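Local atomic coordinates of glutamyl endopeptidase (Staphylococcus epidermidis, PDB entry 6PYM), a protein that cleaves proteins as a secreted serine endopeptidase of the S1B family, cutting preferentially after glutamate and also after aspartate. Residues V65-K70 with Q106-V111; E84-P89 with Q203-N208; G136-P139 with M143-S146; G155-Y160 with I183-V188. The protein carries 1 engineered substitution. One frame throughout, in Å; residues are numbered along the deposited sequence.

In the fold
The four contacts illustrate how chemistry follows position in a two-barrel, trypsin-like protease. Contact 1 is buried and wholly apolar, packing strand 64-67 of the closed six-stranded barrel against a short helix. Contact 2 fixes the neighbouring strand 80-87 of that barrel to helix 200-209 through an edge-to-face aromatic pair, and is only partly buried. Contacts 3 and 4 belong to the other sheet, where strands 143-154 and 157-160 are neighbours: contact 3 is a cation-pi pair at the surface, whereas contact 4 relies on hydrogen bonds. Contacts 2 and 4 meet through Tyr88 and Glu156, and contact 1 touches contact 3 where Met143 CE packs near Ser68 and Ala69.

Contact 1 (V65-K70 with Q106-V111); sequences VHPSAK and QHIGQV
Val65 and Pro67, two residues apart on strand 64-67, both receive the end of Ile108 from helix 108-111. The apolar part of the contact turns largely on the Ile108 CD1 methyl, with CG1 beside the proline ring as well. Ile108 CD1 lies 4.0 Å from Val65 CG1 and equally 4.0 Å from Pro67 CG, so it bridges the valine branch and the proline ring. Ile108 carries CG1 anti to its backbone N (chi1 -167°) and continues extended to CD1, and this straight chain spans the gap between helix and strand. It meets the Val65 side chain at about a right angle. Phe80, on the next strand, touches both Pro67 and Ile108, while Val99 touches both Val65 and Ile108, which places the three side chains inside the hydrophobic filling of the barrel.

The polar groups are served inside their own segment or by the rest of the fold, not across the contact. At the start of the helix, His107 occupies the N-cap, and its N donates to Gln110 OE1 over 3.0 Å in an almost straight bond (176°). The donor sits above the amide's carbonyl plane. The strand ends in a type II turn from His66 to Ala69, with Pro67 and Ser68 at its corners and a weak closing bond from Ala69 N to His66 O of 3.4 Å. Ser68 OG is engaged by Asp20 O and Asn77 ND2.

Because the joining surface is purely apolar, the helix is held to the strand by shape and by exclusion of water, and the directional bonds serve instead to shape the turn and the helix start.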
loop_
_atom_site.group_PDB
_atom_site.type_symbol
_atom_site.label_atom_id
_atom_site.label_comp_id
_atom_site.label_asym_id
_atom_site.label_seq_id
_atom_site.Cartn_x
_atom_site.Cartn_y
_atom_site.Cartn_z
ATOM N N VAL A 65 5.404 -2.358 -10.918
ATOM C CA VAL A 65 4.419 -2.729 -9.903
ATOM C C VAL A 65 4.051 -4.186 -10.116
ATOM O O VAL A 65 3.601 -4.561 -11.205
ATOM C CB VAL A 65 3.165 -1.849 -9.992
ATOM C CG1 VAL A 65 2.135 -2.281 -8.954
ATOM C CG2 VAL A 65 3.529 -0.380 -9.826
ATOM N N HIS A 66 4.209 -4.996 -9.075
ATOM C CA HIS A 66 3.944 -6.432 -9.140
ATOM C C HIS A 66 2.850 -6.760 -8.130
ATOM O O HIS A 66 3.139 -7.022 -6.952
ATOM C CB HIS A 66 5.213 -7.222 -8.807
ATOM C CG HIS A 66 6.356 -7.020 -9.762
ATOM N ND1 HIS A 66 7.278 -5.996 -9.665
ATOM C CD2 HIS A 66 6.756 -7.779 -10.810
ATOM C CE1 HIS A 66 8.183 -6.125 -10.625
ATOM N NE2 HIS A 66 7.887 -7.198 -11.332
ATOM N N PRO A 67 1.581 -6.757 -8.534
ATOM C CA PRO A 67 0.524 -7.105 -7.577
ATOM C C PRO A 67 0.620 -8.579 -7.232
ATOM O O PRO A 67 0.898 -9.420 -8.092
ATOM C CB PRO A 67 -0.765 -6.793 -8.347
ATOM C CG PRO A 67 -0.386 -6.975 -9.788
ATOM C CD PRO A 67 1.055 -6.540 -9.896
ATOM N N SER A 68 0.415 -8.891 -5.957
ATOM C CA SER A 68 0.407 -10.271 -5.482
ATOM C C SER A 68 1.772 -10.930 -5.558
ATOM O O SER A 68 1.849 -12.165 -5.577
ATOM C CB SER A 68 -0.628 -11.164 -6.198
ATOM O OG SER A 68 -1.734 -10.444 -6.721
ATOM N N ALA A 69 2.857 -10.159 -5.614
ATOM C CA ALA A 69 4.181 -10.762 -5.685
ATOM C C ALA A 69 4.389 -11.699 -4.506
ATOM O O ALA A 69 4.008 -11.391 -3.371
ATOM C CB ALA A 69 5.249 -9.675 -5.658
ATOM N N LYS A 70 4.974 -12.864 -4.789
ATOM C CA LYS A 70 5.187 -13.891 -3.776
ATOM C C LYS A 70 6.644 -14.054 -3.384
ATOM O O LYS A 70 6.934 -14.296 -2.206
ATOM C CB LYS A 70 4.615 -15.238 -4.235
ATOM C CG LYS A 70 4.738 -16.320 -3.169
ATOM C CD LYS A 70 4.059 -17.599 -3.578
ATOM C CE LYS A 70 4.216 -18.652 -2.500
ATOM N NZ LYS A 70 5.646 -18.950 -2.206
ATOM N N GLN A 106 -4.017 -6.453 -20.443
ATOM C CA GLN A 106 -4.828 -6.565 -19.239
ATOM C C GLN A 106 -4.542 -5.381 -18.326
ATOM O O GLN A 106 -3.404 -4.922 -18.225
ATOM C CB GLN A 106 -4.495 -7.850 -18.482
ATOM C CG GLN A 106 -4.680 -9.122 -19.278
ATOM C CD GLN A 106 -4.110 -10.324 -18.555
ATOM O OE1 GLN A 106 -2.944 -10.329 -18.158
ATOM N NE2 GLN A 106 -4.932 -11.347 -18.369
ATOM N N HIS A 107 -5.581 -4.889 -17.670
ATOM C CA HIS A 107 -5.432 -3.798 -16.719
ATOM C C HIS A 107 -5.233 -4.365 -15.322
ATOM O O HIS A 107 -5.711 -5.452 -15.001
ATOM C CB HIS A 107 -6.662 -2.901 -16.771
ATOM C CG HIS A 107 -6.907 -2.318 -18.127
ATOM N ND1 HIS A 107 -6.451 -1.071 -18.495
ATOM C CD2 HIS A 107 -7.533 -2.826 -19.217
ATOM C CE1 HIS A 107 -6.801 -0.826 -19.747
ATOM N NE2 HIS A 107 -7.457 -1.877 -20.207
ATOM N N ILE A 108 -4.512 -3.617 -14.484
ATOM C CA ILE A 108 -4.135 -4.153 -13.178
ATOM C C ILE A 108 -5.366 -4.493 -12.344
ATOM O O ILE A 108 -5.392 -5.510 -11.643
ATOM C CB ILE A 108 -3.149 -3.215 -12.453
ATOM C CG1 ILE A 108 -2.527 -3.920 -11.248
ATOM C CG2 ILE A 108 -3.809 -1.898 -12.048
ATOM C CD1 ILE A 108 -1.323 -3.198 -10.697
ATOM N N GLY A 109 -6.414 -3.676 -12.434
ATOM C CA GLY A 109 -7.629 -3.927 -11.690
ATOM C C GLY A 109 -8.539 -4.973 -12.279
ATOM O O GLY A 109 -9.622 -5.218 -11.741
ATOM N N GLN A 110 -8.125 -5.585 -13.387
ATOM C CA GLN A 110 -8.755 -6.779 -13.928
ATOM C C GLN A 110 -8.062 -8.050 -13.475
ATOM O O GLN A 110 -8.725 -9.081 -13.327
ATOM C CB GLN A 110 -8.724 -6.742 -15.463
ATOM C CG GLN A 110 -9.568 -5.640 -16.092
ATOM C CD GLN A 110 -9.415 -5.562 -17.606
ATOM O OE1 GLN A 110 -8.370 -5.911 -18.165
ATOM N NE2 GLN A 110 -10.466 -5.102 -18.278
ATOM N N VAL A 111 -6.747 -8.004 -13.245
ATOM C CA VAL A 111 -6.014 -9.208 -12.874
ATOM C C VAL A 111 -6.100 -9.494 -11.384
ATOM O O VAL A 111 -5.935 -10.651 -10.974
ATOM C CB VAL A 111 -4.558 -9.180 -13.375
ATOM C CG1 VAL A 111 -4.514 -8.898 -14.873
ATOM C CG2 VAL A 111 -3.704 -8.178 -12.598
#

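Contact 2 (E84-P89 with Q203-N208); sequences EIIPYP and QQFLRN
The hydroxyl of Tyr88, whose ring packs on Phe205, is hydrogen-bonded to Glu156 OE2, in the turn between strands 143-154 and 157-160 of the other barrel, which ties the far end of this ring down. Its near edge then addresses Phe205. The two rings form a T-shaped, edge-to-face pair, with centroids 5.2 Å apart and planes at 67°. Tyr88 CD1 approaches Phe205 CG to 3.6 Å, standing over the phenylalanine face toward its rim. The same ring also takes a CH-pi contact from the tyrosine backbone: Tyr88 CA lies 4.0 Å from the centroid of the Phe205 ring.

Phe205 reaches into this site because CG is anti to its backbone N (chi1 166°), which swings the ring off the helix toward the strand end. There Ile86 O meets its edge in plane, 3.6 Å from Phe205 CZ. Ile86 CG2 packs on Phe205 CE1 at 4.0 Å, and Pro89 CD comes obliquely to Phe205 CD1 at 3.7 Å. The Phe205 ring thus gathers four consecutive residues, 86 to 89, with Ile96 of the adjacent strand also touching it.

A C-terminal helix laid against the N-terminal barrel in this way is characteristic of the chymotrypsin-like fold.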
loop_
_atom_site.group_PDB
_atom_site.type_symbol
_atom_site.label_atom_id
_atom_site.label_comp_id
_atom_site.label_asym_id
_atom_site.label_seq_id
_atom_site.Cartn_x
_atom_site.Cartn_y
_atom_site.Cartn_z
ATOM N N GLU A 84 1.548 7.420 -14.902
ATOM C CA GLU A 84 1.342 8.782 -14.439
ATOM C C GLU A 84 1.316 8.797 -12.917
ATOM O O GLU A 84 0.650 7.963 -12.295
ATOM C CB GLU A 84 0.024 9.347 -14.986
ATOM C CG GLU A 84 -0.219 10.805 -14.635
ATOM C CD GLU A 84 -1.525 11.335 -15.199
ATOM O OE1 GLU A 84 -2.404 10.516 -15.547
ATOM O OE2 GLU A 84 -1.668 12.572 -15.295
ATOM N N ILE A 85 2.019 9.761 -12.328
ATOM C CA ILE A 85 2.040 9.959 -10.884
ATOM C C ILE A 85 1.086 11.092 -10.544
ATOM O O ILE A 85 1.196 12.193 -11.101
ATOM C CB ILE A 85 3.460 10.284 -10.399
ATOM C CG1 ILE A 85 4.378 9.079 -10.611
ATOM C CG2 ILE A 85 3.429 10.741 -8.944
ATOM C CD1 ILE A 85 5.842 9.427 -10.537
ATOM N N ILE A 86 0.150 10.829 -9.636
ATOM C CA ILE A 86 -0.818 11.823 -9.184
ATOM C C ILE A 86 -0.637 12.020 -7.683
ATOM O O ILE A 86 -1.226 11.275 -6.887
ATOM C CB ILE A 86 -2.255 11.387 -9.504
ATOM C CG1 ILE A 86 -2.401 10.982 -10.973
ATOM C CG2 ILE A 86 -3.221 12.504 -9.177
ATOM C CD1 ILE A 86 -3.691 10.245 -11.270
ATOM N N PRO A 87 0.172 12.982 -7.247
ATOM C CA PRO A 87 0.357 13.176 -5.803
ATOM C C PRO A 87 -0.900 13.742 -5.160
ATOM O O PRO A 87 -1.610 14.553 -5.757
ATOM C CB PRO A 87 1.511 14.183 -5.725
ATOM C CG PRO A 87 1.444 14.928 -7.029
ATOM C CD PRO A 87 0.978 13.922 -8.049
ATOM N N TYR A 88 -1.176 13.313 -3.933
ATOM C CA TYR A 88 -2.229 13.945 -3.155
ATOM C C TYR A 88 -1.854 15.405 -2.923
ATOM O O TYR A 88 -0.720 15.690 -2.522
ATOM C CB TYR A 88 -2.343 13.221 -1.818
ATOM C CG TYR A 88 -3.358 13.789 -0.865
ATOM C CD1 TYR A 88 -4.690 13.923 -1.238
ATOM C CD2 TYR A 88 -2.991 14.169 0.420
ATOM C CE1 TYR A 88 -5.632 14.428 -0.358
ATOM C CE2 TYR A 88 -3.926 14.670 1.311
ATOM C CZ TYR A 88 -5.245 14.807 0.908
ATOM O OH TYR A 88 -6.193 15.307 1.781
ATOM N N PRO A 89 -2.759 16.359 -3.170
ATOM C CA PRO A 89 -2.375 17.769 -2.994
ATOM C C PRO A 89 -2.090 18.145 -1.552
ATOM O O PRO A 89 -1.340 19.101 -1.311
ATOM C CB PRO A 89 -3.576 18.543 -3.561
ATOM C CG PRO A 89 -4.229 17.589 -4.504
ATOM C CD PRO A 89 -4.041 16.224 -3.884
ATOM N N GLN A 203 -10.725 10.709 0.661
ATOM C CA GLN A 203 -11.734 9.995 -0.113
ATOM C C GLN A 203 -12.204 10.809 -1.311
ATOM O O GLN A 203 -12.463 10.248 -2.381
ATOM C CB GLN A 203 -12.899 9.600 0.790
ATOM C CG GLN A 203 -12.505 8.529 1.789
ATOM C CD GLN A 203 -13.551 8.294 2.850
ATOM O OE1 GLN A 203 -14.745 8.216 2.548
ATOM N NE2 GLN A 203 -13.125 8.196 4.102
ATOM N N GLN A 204 -12.314 12.134 -1.155
ATOM C CA GLN A 204 -12.676 12.980 -2.289
ATOM C C GLN A 204 -11.608 12.930 -3.371
ATOM O O GLN A 204 -11.922 12.803 -4.558
ATOM C CB GLN A 204 -12.893 14.416 -1.817
ATOM C CG GLN A 204 -14.104 14.575 -0.924
ATOM C CD GLN A 204 -14.241 15.975 -0.364
ATOM O OE1 GLN A 204 -13.314 16.780 -0.437
ATOM N NE2 GLN A 204 -15.411 16.276 0.186
ATOM N N PHE A 205 -10.339 13.017 -2.973
ATOM C CA PHE A 205 -9.235 12.883 -3.918
ATOM C C PHE A 205 -9.304 11.557 -4.666
ATOM O O PHE A 205 -9.088 11.508 -5.881
ATOM C CB PHE A 205 -7.919 13.032 -3.142
ATOM C CG PHE A 205 -6.677 12.589 -3.884
ATOM C CD1 PHE A 205 -6.163 13.336 -4.931
ATOM C CD2 PHE A 205 -5.984 11.455 -3.477
ATOM C CE1 PHE A 205 -5.007 12.941 -5.582
ATOM C CE2 PHE A 205 -4.831 11.063 -4.121
ATOM C CZ PHE A 205 -4.345 11.803 -5.177
ATOM N N LEU A 206 -9.624 10.471 -3.961
ATOM C CA LEU A 206 -9.734 9.173 -4.624
ATOM C C LEU A 206 -10.867 9.167 -5.643
ATOM O O LEU A 206 -10.683 8.739 -6.788
ATOM C CB LEU A 206 -9.933 8.068 -3.593
ATOM C CG LEU A 206 -8.783 7.851 -2.612
ATOM C CD1 LEU A 206 -9.156 6.732 -1.647
ATOM C CD2 LEU A 206 -7.466 7.552 -3.340
ATOM N N ARG A 207 -12.057 9.629 -5.240
ATOM C CA ARG A 207 -13.203 9.620 -6.151
ATOM C C ARG A 207 -12.940 10.454 -7.394
ATOM O O ARG A 207 -13.393 10.103 -8.491
ATOM C CB ARG A 207 -14.454 10.141 -5.448
ATOM C CG ARG A 207 -15.058 9.173 -4.473
ATOM C CD ARG A 207 -16.390 9.670 -3.947
ATOM N NE ARG A 207 -16.972 8.663 -3.069
ATOM C CZ ARG A 207 -17.006 8.734 -1.741
ATOM N NH1 ARG A 207 -16.523 9.793 -1.122
ATOM N NH2 ARG A 207 -17.542 7.746 -1.040
ATOM N N ASN A 208 -12.226 11.567 -7.244
ATOM C CA ASN A 208 -12.015 12.480 -8.359
ATOM C C ASN A 208 -10.925 12.032 -9.314
ATOM O O ASN A 208 -10.777 12.634 -10.384
ATOM C CB ASN A 208 -11.772 13.887 -7.833
ATOM C CG ASN A 208 -13.027 14.480 -7.244
ATOM O OD1 ASN A 208 -14.111 14.300 -7.794
ATOM N ND2 ASN A 208 -12.900 15.145 -6.111
#

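Contact 3 (G136-P139 with M143-S146); sequences GDKP and MWES
The loop joining antiparallel neighbours 128-133 and 143-154 folds back on the second of these strands, and Lys138 from the loop lies across the indole of Trp144. Its aliphatic chain does most of the touching. Lys138 CB starts beside the pyrrole nitrogen, 3.3 Å from Trp144 NE1. Lys138 CG then sits over the five-membered ring in a CH-pi contact, 3.5 Å from the centroid of that Trp144 ring and only 19° off its normal. From there the chain travels over the benzo half, with Lys138 CE 3.7 Å from Trp144 CZ3. A bend at chi2 (-59°) turns the chain across the indole, after which it runs extended.

The ammonium group completes the arrangement as a cation-pi interaction: Lys138 NZ stands over the face of the six-membered ring of Trp144, 4.3 Å from its centroid. Positive charge is therefore placed above the electron-rich part of the indole, while the methylenes lie over the same face from NE1 to CZ3.

Within the second beta-barrel of this trypsin-like fold, strand 143-154 also pairs with strand 8-11 near the N-terminus, and Gln10 of that strand touches Trp144. The ring's rotation is further restrained by a hydrogen bond from Trp144 NE1 to Thr142 OG1, two residues earlier in the chain. On the loop side, neighbouring Asp137 makes a salt bridge to Arg8, and Lys138 itself brushes Arg8.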
loop_
_atom_site.group_PDB
_atom_site.type_symbol
_atom_site.label_atom_id
_atom_site.label_comp_id
_atom_site.label_asym_id
_atom_site.label_seq_id
_atom_site.Cartn_x
_atom_site.Cartn_y
_atom_site.Cartn_z
ATOM N N GLY A 136 11.818 -4.840 3.726
ATOM C CA GLY A 136 13.141 -5.064 3.164
ATOM C C GLY A 136 14.083 -5.920 3.985
ATOM O O GLY A 136 15.164 -6.260 3.489
ATOM N N ASP A 137 13.726 -6.274 5.217
ATOM C CA ASP A 137 14.553 -7.220 5.953
ATOM C C ASP A 137 14.279 -8.659 5.556
ATOM O O ASP A 137 15.074 -9.544 5.892
ATOM C CB ASP A 137 14.407 -7.032 7.467
ATOM C CG ASP A 137 13.003 -7.317 7.976
ATOM O OD1 ASP A 137 12.010 -6.932 7.315
ATOM O OD2 ASP A 137 12.881 -7.906 9.068
ATOM N N LYS A 138 13.204 -8.908 4.833
ATOM C CA LYS A 138 12.838 -10.229 4.371
ATOM C C LYS A 138 13.301 -10.417 2.936
ATOM O O LYS A 138 13.739 -9.467 2.282
ATOM C CB LYS A 138 11.321 -10.397 4.501
ATOM C CG LYS A 138 10.791 -10.082 5.897
ATOM C CD LYS A 138 11.405 -10.954 6.984
ATOM C CE LYS A 138 10.597 -10.827 8.260
ATOM N NZ LYS A 138 11.167 -11.608 9.388
ATOM N N PRO A 139 13.229 -11.640 2.402
ATOM C CA PRO A 139 13.682 -11.844 1.022
ATOM C C PRO A 139 12.875 -10.986 0.058
ATOM O O PRO A 139 11.683 -10.713 0.273
ATOM C CB PRO A 139 13.450 -13.340 0.785
ATOM C CG PRO A 139 13.523 -13.945 2.151
ATOM C CD PRO A 139 12.878 -12.919 3.048
ATOM N N MET A 143 5.767 -11.176 0.744
ATOM C CA MET A 143 4.686 -10.421 1.366
ATOM C C MET A 143 4.532 -10.846 2.822
ATOM O O MET A 143 4.499 -12.049 3.119
ATOM C CB MET A 143 3.384 -10.669 0.604
ATOM C CG MET A 143 2.240 -9.804 1.094
ATOM S SD MET A 143 0.605 -10.246 0.463
ATOM C CE MET A 143 0.808 -9.999 -1.306
ATOM N N TRP A 144 4.441 -9.863 3.722
ATOM C CA TRP A 144 4.351 -10.104 5.154
ATOM C C TRP A 144 3.235 -9.260 5.739
ATOM O O TRP A 144 3.061 -8.091 5.371
ATOM C CB TRP A 144 5.683 -9.776 5.880
ATOM C CG TRP A 144 6.769 -10.672 5.433
ATOM C CD1 TRP A 144 7.388 -10.661 4.220
ATOM C CD2 TRP A 144 7.343 -11.757 6.169
ATOM N NE1 TRP A 144 8.310 -11.684 4.144
ATOM C CE2 TRP A 144 8.295 -12.370 5.329
ATOM C CE3 TRP A 144 7.140 -12.274 7.453
ATOM C CZ2 TRP A 144 9.061 -13.465 5.742
ATOM C CZ3 TRP A 144 7.888 -13.367 7.851
ATOM C CH2 TRP A 144 8.840 -13.943 7.000
ATOM N N GLU A 145 2.493 -9.844 6.668
ATOM C CA GLU A 145 1.421 -9.184 7.392
ATOM C C GLU A 145 1.877 -8.930 8.823
ATOM O O GLU A 145 2.325 -9.856 9.515
ATOM C CB GLU A 145 0.203 -10.098 7.402
ATOM C CG GLU A 145 -0.963 -9.620 8.220
ATOM C CD GLU A 145 -2.139 -10.570 8.106
ATOM O OE1 GLU A 145 -2.181 -11.570 8.861
ATOM O OE2 GLU A 145 -3.001 -10.350 7.230
ATOM N N SER A 146 1.754 -7.685 9.269
ATOM C CA SER A 146 2.133 -7.264 10.611
ATOM C C SER A 146 0.880 -6.878 11.385
ATOM O O SER A 146 0.033 -6.145 10.868
ATOM C CB SER A 146 3.084 -6.074 10.517
ATOM O OG SER A 146 3.507 -5.699 11.815
#

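Contact 4 (G155-Y160 with I183-V188); sequences GEELRY and IHYGGV
Tyr160 and His184 make the tightly packed half of this contact, both buried. Tyr160 OH and His184 ND1 are joined by a hydrogen bond of 2.7 Å in which either may donate, and each atom lies near the plane of the other's ring. The rings consequently meet rim to rim, with centroids 5.9 Å apart, and neither covers the other's face. Val131 packs against both. Tyr160 adopts a chi1 of 30°, well away from a staggered position, which suggests some strain in bringing its hydroxyl to the histidine.

Strands 157-160 and 180-188 do not pair directly: strand 192-197 lies between them in the sheet of the second trypsin-like barrel, and the two bonded pairs span it, Tyr160 alongside Asn193 and Ser195, the Glu157-Tyr185 pair by Ser194. On strand 180-188, Tyr185 and Gly186 together face Ser194 of that middle strand, forming a classic beta bulge.

The more solvent-exposed half is built around a carboxylate, and is no less firmly bonded. Tyr185 OH donates to the syn lone pair of Glu157 OE1, at 2.6 Å, with the carboxylate turned 51° from the ring plane. The bend of Glu157 at chi2 (93°) directs the acid toward the tyrosine. Its other oxygen is gripped separately: Arg159 NE forms a nearly straight salt bridge of 2.8 Å to the anti side of Glu157 OE2, and Ser194 OG also bonds to that oxygen. Tyr185 additionally touches Asp93, predicted to belong to the charge relay system.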
loop_
_atom_site.group_PDB
_atom_site.type_symbol
_atom_site.label_atom_id
_atom_site.label_comp_id
_atom_site.label_asym_id
_atom_site.label_seq_id
_atom_site.Cartn_x
_atom_site.Cartn_y
_atom_site.Cartn_z
ATOM N N GLY A 155 -6.317 14.242 12.054
ATOM C CA GLY A 155 -6.200 14.796 10.717
ATOM C C GLY A 155 -6.007 13.690 9.701
ATOM O O GLY A 155 -6.847 12.793 9.556
ATOM N N GLU A 156 -4.878 13.742 8.994
ATOM C CA GLU A 156 -4.519 12.748 7.989
ATOM C C GLU A 156 -3.502 11.734 8.506
ATOM O O GLU A 156 -2.853 11.055 7.703
ATOM C CB GLU A 156 -4.018 13.430 6.713
ATOM C CG GLU A 156 -5.129 14.175 5.982
ATOM C CD GLU A 156 -4.645 15.061 4.843
ATOM O OE1 GLU A 156 -3.424 15.140 4.590
ATOM O OE2 GLU A 156 -5.511 15.696 4.201
ATOM N N GLU A 157 -3.351 11.611 9.820
ATOM C CA GLU A 157 -2.337 10.756 10.419
ATOM C C GLU A 157 -3.014 9.672 11.242
ATOM O O GLU A 157 -3.847 9.967 12.103
ATOM C CB GLU A 157 -1.414 11.607 11.303
ATOM C CG GLU A 157 -0.422 10.825 12.160
ATOM C CD GLU A 157 0.937 10.633 11.505
ATOM O OE1 GLU A 157 1.026 10.801 10.275
ATOM O OE2 GLU A 157 1.912 10.301 12.227
ATOM N N LEU A 158 -2.659 8.417 10.978
ATOM C CA LEU A 158 -3.089 7.292 11.805
ATOM C C LEU A 158 -1.845 6.507 12.189
ATOM O O LEU A 158 -1.070 6.109 11.311
ATOM C CB LEU A 158 -4.130 6.399 11.091
ATOM C CG LEU A 158 -4.714 5.219 11.898
ATOM C CD1 LEU A 158 -6.141 4.894 11.489
ATOM C CD2 LEU A 158 -3.849 3.969 11.758
ATOM N N ARG A 159 -1.647 6.299 13.489
ATOM C CA ARG A 159 -0.458 5.629 13.997
ATOM C C ARG A 159 -0.830 4.321 14.673
ATOM O O ARG A 159 -1.956 4.142 15.149
ATOM C CB ARG A 159 0.276 6.509 15.011
ATOM C CG ARG A 159 0.711 7.846 14.454
ATOM C CD ARG A 159 1.210 8.751 15.556
ATOM N NE ARG A 159 1.640 10.034 15.014
ATOM C CZ ARG A 159 1.900 11.114 15.746
ATOM N NH1 ARG A 159 1.771 11.078 17.066
ATOM N NH2 ARG A 159 2.282 12.235 15.152
ATOM N N TYR A 160 0.151 3.421 14.746
ATOM C CA TYR A 160 -0.083 2.086 15.281
ATOM C C TYR A 160 1.178 1.553 15.948
ATOM O O TYR A 160 2.283 2.074 15.758
ATOM C CB TYR A 160 -0.602 1.112 14.208
ATOM C CG TYR A 160 -0.125 1.417 12.805
ATOM C CD1 TYR A 160 1.173 1.116 12.392
ATOM C CD2 TYR A 160 -0.980 2.000 11.890
ATOM C CE1 TYR A 160 1.590 1.397 11.105
ATOM C CE2 TYR A 160 -0.574 2.294 10.610
ATOM C CZ TYR A 160 0.709 1.992 10.215
ATOM O OH TYR A 160 1.085 2.291 8.929
ATOM N N ILE A 183 -2.620 4.300 4.420
ATOM C CA ILE A 183 -1.466 3.884 3.625
ATOM C C ILE A 183 -0.226 4.152 4.470
ATOM O O ILE A 183 0.102 5.312 4.752
ATOM C CB ILE A 183 -1.403 4.618 2.276
ATOM C CG1 ILE A 183 -2.669 4.350 1.438
ATOM C CG2 ILE A 183 -0.132 4.251 1.515
ATOM C CD1 ILE A 183 -2.864 2.896 1.018
ATOM N N HIS A 184 0.459 3.086 4.879
ATOM C CA HIS A 184 1.655 3.208 5.698
ATOM C C HIS A 184 2.699 4.064 4.993
ATOM O O HIS A 184 2.884 3.958 3.780
ATOM C CB HIS A 184 2.228 1.810 5.916
ATOM C CG HIS A 184 3.522 1.813 6.642
ATOM N ND1 HIS A 184 3.613 2.033 7.999
ATOM C CD2 HIS A 184 4.788 1.692 6.185
ATOM C CE1 HIS A 184 4.885 2.018 8.349
ATOM N NE2 HIS A 184 5.620 1.814 7.266
ATOM N N TYR A 185 3.412 4.903 5.758
ATOM C CA TYR A 185 4.536 5.636 5.169
ATOM C C TYR A 185 5.857 5.551 5.925
ATOM O O TYR A 185 6.898 5.820 5.312
ATOM C CB TYR A 185 4.194 7.111 4.879
ATOM C CG TYR A 185 4.007 8.000 6.082
ATOM C CD1 TYR A 185 5.084 8.672 6.663
ATOM C CD2 TYR A 185 2.742 8.207 6.612
ATOM C CE1 TYR A 185 4.899 9.504 7.755
ATOM C CE2 TYR A 185 2.549 9.037 7.700
ATOM C CZ TYR A 185 3.629 9.688 8.260
ATOM O OH TYR A 185 3.453 10.519 9.344
ATOM N N GLY A 186 5.870 5.177 7.199
ATOM C CA GLY A 186 7.119 5.123 7.944
ATOM C C GLY A 186 6.827 5.153 9.433
ATOM O O GLY A 186 5.717 4.852 9.857
ATOM N N GLY A 187 7.844 5.501 10.217
ATOM C CA GLY A 187 7.627 5.578 11.652
ATOM C C GLY A 187 8.745 6.308 12.366
ATOM O O GLY A 187 9.691 6.817 11.756
ATOM N N VAL A 188 8.618 6.343 13.687
ATOM C CA VAL A 188 9.558 7.030 14.562
ATOM C C VAL A 188 10.108 5.994 15.534
ATOM O O VAL A 188 9.334 5.353 16.263
ATOM C CB VAL A 188 8.895 8.200 15.308
ATOM C CG1 VAL A 188 9.894 8.858 16.244
ATOM C CG2 VAL A 188 8.354 9.224 14.321
#